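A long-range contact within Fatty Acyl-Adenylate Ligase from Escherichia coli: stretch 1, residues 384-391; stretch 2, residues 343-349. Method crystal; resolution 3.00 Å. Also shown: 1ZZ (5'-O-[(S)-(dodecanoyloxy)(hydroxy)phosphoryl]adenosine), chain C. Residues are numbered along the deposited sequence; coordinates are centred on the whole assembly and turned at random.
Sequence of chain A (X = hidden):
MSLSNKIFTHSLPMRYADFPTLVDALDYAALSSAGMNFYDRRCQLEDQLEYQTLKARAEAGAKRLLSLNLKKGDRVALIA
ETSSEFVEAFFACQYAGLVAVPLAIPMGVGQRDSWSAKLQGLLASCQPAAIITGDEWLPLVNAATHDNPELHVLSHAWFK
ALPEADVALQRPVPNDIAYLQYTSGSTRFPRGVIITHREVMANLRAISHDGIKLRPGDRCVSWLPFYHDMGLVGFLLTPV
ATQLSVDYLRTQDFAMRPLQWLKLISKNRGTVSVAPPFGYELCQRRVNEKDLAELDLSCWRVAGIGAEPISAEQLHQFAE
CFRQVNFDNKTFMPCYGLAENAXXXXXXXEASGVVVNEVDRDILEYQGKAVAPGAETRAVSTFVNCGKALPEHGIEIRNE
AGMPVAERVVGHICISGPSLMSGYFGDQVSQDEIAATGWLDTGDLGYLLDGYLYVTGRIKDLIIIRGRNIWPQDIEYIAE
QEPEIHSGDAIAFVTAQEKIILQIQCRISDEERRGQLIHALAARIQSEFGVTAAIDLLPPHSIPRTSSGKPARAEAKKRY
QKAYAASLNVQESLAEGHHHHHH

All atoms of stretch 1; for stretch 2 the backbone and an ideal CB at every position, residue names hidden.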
# COMPACT_ATOMS: atom_id res chain seq x y z
N VAL A 384 -1.67 -11.14 13.77
CA VAL A 384 -0.24 -10.89 13.77
C VAL A 384 0.13 -9.62 14.54
O VAL A 384 -0.52 -8.59 14.41
CB VAL A 384 0.31 -10.83 12.33
CG1 VAL A 384 1.78 -10.47 12.32
CG2 VAL A 384 0.11 -12.16 11.65
N ASN A 385 1.16 -9.73 15.37
CA ASN A 385 1.69 -8.59 16.12
C ASN A 385 2.30 -7.57 15.15
O ASN A 385 3.24 -7.87 14.43
CB ASN A 385 2.74 -9.09 17.12
CG ASN A 385 3.20 -8.01 18.08
OD1 ASN A 385 3.49 -6.88 17.69
ND2 ASN A 385 3.28 -8.37 19.36
N CYS A 386 1.75 -6.36 15.16
CA CYS A 386 2.17 -5.32 14.23
C CYS A 386 2.98 -4.22 14.90
O CYS A 386 3.18 -3.16 14.33
CB CYS A 386 0.97 -4.71 13.51
SG CYS A 386 0.22 -5.80 12.27
N GLY A 387 3.44 -4.48 16.12
CA GLY A 387 4.37 -3.56 16.76
C GLY A 387 3.72 -2.61 17.74
O GLY A 387 2.51 -2.68 17.97
N LYS A 388 4.54 -1.74 18.34
CA LYS A 388 4.02 -0.71 19.23
C LYS A 388 4.13 0.66 18.57
O LYS A 388 4.80 0.80 17.54
CB LYS A 388 4.81 -0.67 20.54
CG LYS A 388 4.84 -1.97 21.30
CD LYS A 388 5.36 -1.72 22.71
CE LYS A 388 5.67 -3.01 23.43
NZ LYS A 388 5.89 -2.74 24.87
N ALA A 389 3.49 1.67 19.16
CA ALA A 389 3.57 3.01 18.59
C ALA A 389 5.01 3.45 18.43
O ALA A 389 5.89 3.08 19.22
CB ALA A 389 2.79 3.99 19.44
N LEU A 390 5.25 4.26 17.40
CA LEU A 390 6.56 4.85 17.18
C LEU A 390 6.82 6.00 18.14
O LEU A 390 5.89 6.63 18.64
CB LEU A 390 6.64 5.35 15.75
CG LEU A 390 6.58 4.27 14.69
CD1 LEU A 390 6.20 4.89 13.35
CD2 LEU A 390 7.91 3.55 14.61
N PRO A 391 8.11 6.30 18.41
CA PRO A 391 8.43 7.47 19.22
C PRO A 391 7.68 8.72 18.75
O PRO A 391 7.67 9.05 17.56
CB PRO A 391 9.94 7.63 19.00
CG PRO A 391 10.42 6.26 18.81
CD PRO A 391 9.32 5.53 18.07
N UNK A 343 2.75 6.92 5.64
CA UNK A 343 2.98 5.52 5.35
C UNK A 343 2.89 4.64 6.60
O UNK A 343 1.93 3.90 6.77
CB UNK A 343 4.35 5.35 4.69
N UNK A 344 3.90 4.74 7.47
CA UNK A 344 4.08 3.78 8.55
C UNK A 344 3.45 4.20 9.87
O UNK A 344 3.42 5.38 10.21
CB UNK A 344 5.57 3.53 8.77
N UNK A 345 2.95 3.22 10.63
CA UNK A 345 2.35 3.48 11.93
C UNK A 345 2.98 2.60 13.02
O UNK A 345 3.12 3.02 14.16
CB UNK A 345 0.84 3.25 11.87
N UNK A 346 3.35 1.38 12.65
CA UNK A 346 4.01 0.49 13.59
C UNK A 346 4.74 -0.63 12.89
O UNK A 346 4.42 -1.00 11.77
CB UNK A 346 2.99 -0.09 14.57
N UNK A 347 5.74 -1.17 13.58
CA UNK A 347 6.56 -2.24 13.07
C UNK A 347 6.74 -3.26 14.18
O UNK A 347 6.85 -2.89 15.34
CB UNK A 347 7.91 -1.72 12.56
N UNK A 348 6.77 -4.54 13.83
CA UNK A 348 7.09 -5.57 14.80
C UNK A 348 8.55 -5.38 15.25
O UNK A 348 9.32 -4.68 14.59
CB UNK A 348 6.87 -6.96 14.21
N UNK A 349 8.91 -5.99 16.37
CA UNK A 349 10.24 -5.80 16.92
C UNK A 349 11.33 -6.24 15.95
O UNK A 349 11.07 -6.97 14.98
CB UNK A 349 10.37 -6.57 18.24
P 1ZZ C . -2.49 2.39 2.21
C1 1ZZ C . 12.22 0.95 3.69
N1 1ZZ C . -3.61 -2.22 6.32
O1 1ZZ C . -0.35 -0.10 2.80
C2 1ZZ C . 10.95 1.29 4.42
N2 1ZZ C . -1.52 -2.69 6.89
O2 1ZZ C . -0.92 2.15 2.64
C3 1ZZ C . 9.67 0.57 4.00
N3 1ZZ C . -4.64 -4.14 7.66
O3 1ZZ C . -3.17 3.77 2.62
C4 1ZZ C . 8.46 0.82 4.92
N4 1ZZ C . -3.10 -5.45 8.79
O4 1ZZ C . -2.66 2.28 0.85
C5 1ZZ C . 7.24 -0.10 4.94
N5 1ZZ C . -0.73 -4.91 8.65
O5 1ZZ C . -3.36 1.26 2.94
C6 1ZZ C . 5.99 0.62 5.38
O6 1ZZ C . -4.19 -0.66 4.78
C7 1ZZ C . 4.93 -0.08 6.19
O7 1ZZ C . -6.98 -0.95 6.93
C8 1ZZ C . 3.50 0.39 6.01
O8 1ZZ C . -5.69 1.60 7.11
C9 1ZZ C . 2.41 -0.61 5.62
C10 1ZZ C . 1.43 -0.29 4.51
C11 1ZZ C . 0.86 1.02 4.18
C12 1ZZ C . -0.28 0.98 3.28
C13 1ZZ C . -4.05 1.68 4.08
C14 1ZZ C . -4.85 0.62 4.85
C15 1ZZ C . -5.06 0.61 6.38
C16 1ZZ C . -5.64 -0.73 6.55
C17 1ZZ C . -4.78 -1.57 5.68
C18 1ZZ C . -2.34 -1.84 6.17
C19 1ZZ C . -2.35 -3.62 7.51
C20 1ZZ C . -3.60 -3.36 7.18
C21 1ZZ C . -4.34 -5.18 8.46
C22 1ZZ C . -2.06 -4.64 8.29

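Position 343 is out of reach of stretch 1, but the acyl chain of 1ZZ is near, so an apolar side chain would suit. It is Leu 343, whose CD2 lies 3.3 Å from C8 of 1ZZ.

At 344 the CA-to-CB bond points sideways, and the ideal CB is 4.8 Å from Leu 390 CD1. Small or medium apolar residues would be compatible. Ala 344 is found, and its carbonyl O lies 4.2 Å from Leu 390 CD1.

Position 345 turns its CB away from stretch 1, with none of that stretch's atoms within 5.5 Å, so stretch 1 hardly restricts the choice. Val 345 occupies it, and its contribution comes from the backbone: its O is 3.7 Å from Leu 390 CD1 as the chain turns a corner here.

Position 346 is the most informative. Its CB points toward stretch 1 and sits tightly, 3.1 Å from Cys 386 O and 3.6 Å from Lys 388 O. Two carbonyl oxygens near a CB favour a small side chain, and a short donor would be best; alanine or glycine could fit but would leave Cys 386 O without this partner. The residue is Ser 346, with chi1 in the p well (61°). This places OG 2.6 Å from Cys 386 O, where it donates the hydrogen bond that joins the two stretches.

At 347 the ideal CB remains 5.2 Å from Cys 386 O, leaving room for a large side chain, while Leu 390 and the acyl chain offer apolar surface. Leucine, methionine or an aromatic would all be reasonable. Phe 347, with chi1 m, brings CD1 to 4.1 Å from Leu 390 CD2; both this methyl and C5 of 1ZZ lie at the ring edge. Its backbone N donates to a water at 2.7 Å, which in turn donates to Lys 388 O at 2.8 Å, bridging the stretches. Its O lies 2.9 Å from Gly 387 CA in a CA-H...O contact, an approach that a CB on Gly 387 would obstruct.

Position 348 points sideways, its ideal CB 3.7 Å from Asn 385 O. A small residue, polar or not, would suit. Ser 348 has its OG 3.7 Å from Asn 385 O and hydrogen-bonded elsewhere in the structure.

At 349 the ideal CB has nothing of stretch 1 within 5.5 Å, so many side chains would do; Asp 349 is deposited.

Stretch 2 (343-349) LAVSFSD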
# COMPACT_ATOMS: atom_id res chain seq x y z
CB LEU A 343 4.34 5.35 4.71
CG LEU A 343 4.59 4.14 3.81
CD1 LEU A 343 6.00 3.64 4.05
CD2 LEU A 343 3.58 3.04 4.07
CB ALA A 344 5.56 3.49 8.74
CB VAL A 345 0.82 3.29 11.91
CG1 VAL A 345 0.28 3.07 13.30
CG2 VAL A 345 0.14 4.49 11.28
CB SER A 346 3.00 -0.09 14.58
OG SER A 346 2.01 -0.83 13.90
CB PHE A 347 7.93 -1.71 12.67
CG PHE A 347 7.90 -0.70 11.54
CD1 PHE A 347 7.67 0.63 11.79
CD2 PHE A 347 8.12 -1.10 10.23
CE1 PHE A 347 7.65 1.56 10.76
CE2 PHE A 347 8.10 -0.18 9.19
CZ PHE A 347 7.87 1.15 9.46
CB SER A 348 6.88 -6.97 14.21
OG SER A 348 6.87 -7.96 15.22
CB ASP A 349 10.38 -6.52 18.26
CG ASP A 349 9.57 -5.86 19.37
OD1 ASP A 349 9.45 -4.61 19.38
OD2 ASP A 349 9.06 -6.60 20.25
O HOH W 1 6.61 0.68 15.36
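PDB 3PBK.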